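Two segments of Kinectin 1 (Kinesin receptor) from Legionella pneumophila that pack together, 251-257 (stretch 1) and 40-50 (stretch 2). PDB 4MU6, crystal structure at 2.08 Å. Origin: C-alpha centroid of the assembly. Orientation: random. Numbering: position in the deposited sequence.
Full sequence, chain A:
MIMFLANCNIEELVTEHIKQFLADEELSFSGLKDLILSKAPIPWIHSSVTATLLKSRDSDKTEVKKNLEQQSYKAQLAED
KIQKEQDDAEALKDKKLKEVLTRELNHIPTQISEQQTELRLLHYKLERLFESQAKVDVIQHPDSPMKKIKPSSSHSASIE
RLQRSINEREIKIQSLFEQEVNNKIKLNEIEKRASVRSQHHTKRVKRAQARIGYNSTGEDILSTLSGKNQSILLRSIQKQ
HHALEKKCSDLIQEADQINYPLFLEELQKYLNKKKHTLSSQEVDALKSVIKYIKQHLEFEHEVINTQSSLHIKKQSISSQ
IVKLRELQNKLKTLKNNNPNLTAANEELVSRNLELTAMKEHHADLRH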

# COMPACT_ATOMS: atom_id res chain seq x y z
N LEU A 251 -2.34 -0.22 28.42
CA LEU A 251 -3.56 0.33 29.00
C LEU A 251 -4.31 -0.72 29.82
O LEU A 251 -4.85 -0.44 30.90
CB LEU A 251 -4.44 0.91 27.90
CG LEU A 251 -4.04 2.32 27.45
CD1 LEU A 251 -4.80 2.75 26.19
CD2 LEU A 251 -4.26 3.32 28.59
N ILE A 252 -4.33 -1.94 29.31
CA ILE A 252 -4.94 -3.03 30.05
C ILE A 252 -4.17 -3.28 31.35
O ILE A 252 -4.77 -3.42 32.42
CB ILE A 252 -5.06 -4.30 29.20
CG1 ILE A 252 -6.09 -4.07 28.09
CG2 ILE A 252 -5.49 -5.49 30.07
CD1 ILE A 252 -5.93 -4.99 26.92
N GLN A 253 -2.84 -3.31 31.27
CA GLN A 253 -2.03 -3.52 32.46
C GLN A 253 -2.22 -2.39 33.47
O GLN A 253 -2.29 -2.64 34.66
CB GLN A 253 -0.55 -3.68 32.10
CG GLN A 253 0.35 -3.89 33.31
CD GLN A 253 -0.09 -5.07 34.17
OE1 GLN A 253 -0.67 -6.04 33.67
NE2 GLN A 253 0.17 -4.98 35.47
N GLU A 254 -2.32 -1.16 32.99
CA GLU A 254 -2.57 -0.01 33.86
C GLU A 254 -3.91 -0.13 34.59
O GLU A 254 -3.99 -0.00 35.83
CB GLU A 254 -2.55 1.28 33.06
CG GLU A 254 -1.98 2.46 33.82
CD GLU A 254 -1.61 3.63 32.92
OE1 GLU A 254 -1.30 3.39 31.73
OE2 GLU A 254 -1.63 4.78 33.41
N ALA A 255 -4.96 -0.37 33.82
CA ALA A 255 -6.30 -0.55 34.35
C ALA A 255 -6.34 -1.68 35.36
O ALA A 255 -7.07 -1.61 36.34
CB ALA A 255 -7.29 -0.82 33.20
N ASP A 256 -5.56 -2.73 35.11
CA ASP A 256 -5.41 -3.83 36.05
C ASP A 256 -4.83 -3.32 37.37
O ASP A 256 -5.32 -3.65 38.44
CB ASP A 256 -4.49 -4.90 35.47
CG ASP A 256 -4.21 -6.03 36.44
OD1 ASP A 256 -3.40 -5.85 37.38
OD2 ASP A 256 -4.80 -7.12 36.26
N GLN A 257 -3.78 -2.50 37.28
CA GLN A 257 -3.08 -2.02 38.46
C GLN A 257 -3.95 -1.19 39.40
O GLN A 257 -3.79 -1.25 40.62
CB GLN A 257 -1.86 -1.18 38.05
CG GLN A 257 -0.71 -1.98 37.51
CD GLN A 257 -0.05 -2.83 38.57
OE1 GLN A 257 -0.41 -3.99 38.77
NE2 GLN A 257 0.93 -2.25 39.26
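Stretch 2, residues 40-50: APIPWIHSSVT

How does stretch 2 run over stretch 1? Residues 40-42 form an extended lead-in, Ile-42 takes the N-cap position, and 43-50 is helical, running roughly antiparallel to helix 251-257. The axes approach to 10.2 Å with a signed crossing angle of 153°. Thr-50 therefore lies near Ile-252 (CA to CA 6.1 Å), and Pro-41 near Asp-256 (CA to CA 6.0 Å).

What holds the centre? His-46, with chi1 t, points toward stretch 1 and covers the most surface. Its CE1 lies 3.5 Å from Ile-252 O, near the ring plane, and 3.5 Å from Asp-256 N, while Asp-256 OD2 sits over one ring face. No direct hydrogen bond crosses the contact; water does the bridging. One water lies 2.7 Å from His-46 ND1 and donates weakly to Ala-255 O (water O to Ala-255 O 2.9 Å); another lies 2.7 Å from His-46 NE2 and donates weakly to Asp-256 OD2 (water O to OD2 3.3 Å).

What do Asp-256 and Ile-252 meet on either side of His-46 in sequence? Asp-256 OD2 reaches Pro-41 CG at 3.4 Å. Ile-252 CG2 rests 3.8 Å from Thr-50 OG1, whose hydroxyl donates to His-46 O (OG1 to O 2.7 Å).

Where is the apolar contact? Small Ala-255 and Val-49 point toward each other's stretches, bringing Ala-255 CB within 3.8 Å of Val-49 CG1.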

# COMPACT_ATOMS: atom_id res chain seq x y z
N ALA A 40 -7.35 -7.91 44.53
CA ALA A 40 -7.04 -8.19 43.13
C ALA A 40 -8.05 -7.46 42.25
O ALA A 40 -9.07 -6.97 42.76
CB ALA A 40 -7.09 -9.69 42.89
N PRO A 41 -7.77 -7.32 40.94
CA PRO A 41 -8.80 -6.69 40.12
C PRO A 41 -10.12 -7.48 40.18
O PRO A 41 -10.08 -8.70 40.24
CB PRO A 41 -8.20 -6.71 38.69
CG PRO A 41 -7.01 -7.64 38.78
CD PRO A 41 -6.53 -7.58 40.18
N ILE A 42 -11.26 -6.79 40.24
CA ILE A 42 -12.54 -7.47 40.20
C ILE A 42 -12.67 -8.07 38.80
O ILE A 42 -12.57 -7.33 37.81
CB ILE A 42 -13.74 -6.52 40.47
CG1 ILE A 42 -13.50 -5.66 41.72
CG2 ILE A 42 -15.05 -7.32 40.54
CD1 ILE A 42 -12.96 -6.41 42.91
N PRO A 43 -12.84 -9.40 38.71
CA PRO A 43 -12.77 -10.07 37.40
C PRO A 43 -13.85 -9.62 36.43
O PRO A 43 -13.54 -9.44 35.26
CB PRO A 43 -12.94 -11.55 37.76
CG PRO A 43 -12.32 -11.65 39.11
CD PRO A 43 -12.78 -10.37 39.81
N TRP A 44 -15.08 -9.45 36.90
CA TRP A 44 -16.14 -8.98 36.00
C TRP A 44 -15.82 -7.59 35.45
O TRP A 44 -16.07 -7.31 34.28
CB TRP A 44 -17.50 -8.96 36.70
CG TRP A 44 -18.61 -8.51 35.78
CD1 TRP A 44 -19.05 -7.23 35.59
CD2 TRP A 44 -19.40 -9.34 34.92
NE1 TRP A 44 -20.08 -7.22 34.67
CE2 TRP A 44 -20.31 -8.50 34.25
CE3 TRP A 44 -19.41 -10.72 34.66
CZ2 TRP A 44 -21.23 -8.99 33.33
CZ3 TRP A 44 -20.34 -11.21 33.74
CH2 TRP A 44 -21.23 -10.34 33.08
N ILE A 45 -15.30 -6.73 36.30
CA ILE A 45 -15.02 -5.35 35.91
C ILE A 45 -13.80 -5.25 34.99
O ILE A 45 -13.81 -4.53 33.99
CB ILE A 45 -14.84 -4.45 37.15
CG1 ILE A 45 -16.09 -4.50 38.02
CG2 ILE A 45 -14.53 -3.03 36.73
CD1 ILE A 45 -15.95 -3.83 39.40
N HIS A 46 -12.75 -5.99 35.33
CA HIS A 46 -11.56 -5.97 34.49
C HIS A 46 -11.84 -6.54 33.10
O HIS A 46 -11.27 -6.06 32.11
CB HIS A 46 -10.39 -6.71 35.13
CG HIS A 46 -9.10 -6.45 34.43
ND1 HIS A 46 -8.63 -5.17 34.20
CD2 HIS A 46 -8.20 -7.29 33.86
CE1 HIS A 46 -7.49 -5.24 33.54
NE2 HIS A 46 -7.20 -6.51 33.33
N SER A 47 -12.71 -7.55 33.02
CA SER A 47 -13.21 -8.05 31.74
C SER A 47 -13.89 -6.96 30.93
O SER A 47 -13.56 -6.76 29.77
CB SER A 47 -14.17 -9.22 31.93
OG SER A 47 -13.47 -10.40 32.27
N SER A 48 -14.83 -6.23 31.55
CA SER A 48 -15.53 -5.19 30.80
C SER A 48 -14.63 -4.02 30.35
O SER A 48 -14.79 -3.52 29.24
CB SER A 48 -16.82 -4.72 31.51
OG SER A 48 -16.58 -3.67 32.43
N VAL A 49 -13.69 -3.59 31.20
CA VAL A 49 -12.70 -2.58 30.81
C VAL A 49 -11.85 -3.12 29.65
O VAL A 49 -11.60 -2.42 28.66
CB VAL A 49 -11.78 -2.20 31.97
CG1 VAL A 49 -10.62 -1.29 31.48
CG2 VAL A 49 -12.57 -1.53 33.08
N THR A 50 -11.41 -4.37 29.77
CA THR A 50 -10.58 -5.00 28.75
C THR A 50 -11.28 -5.08 27.39
O THR A 50 -10.65 -4.84 26.37
CB THR A 50 -10.05 -6.39 29.21
OG1 THR A 50 -9.23 -6.23 30.38
CG2 THR A 50 -9.22 -7.07 28.10
O HOH W 1 -9.51 -2.87 35.27
O HOH W 2 -4.76 -7.63 32.95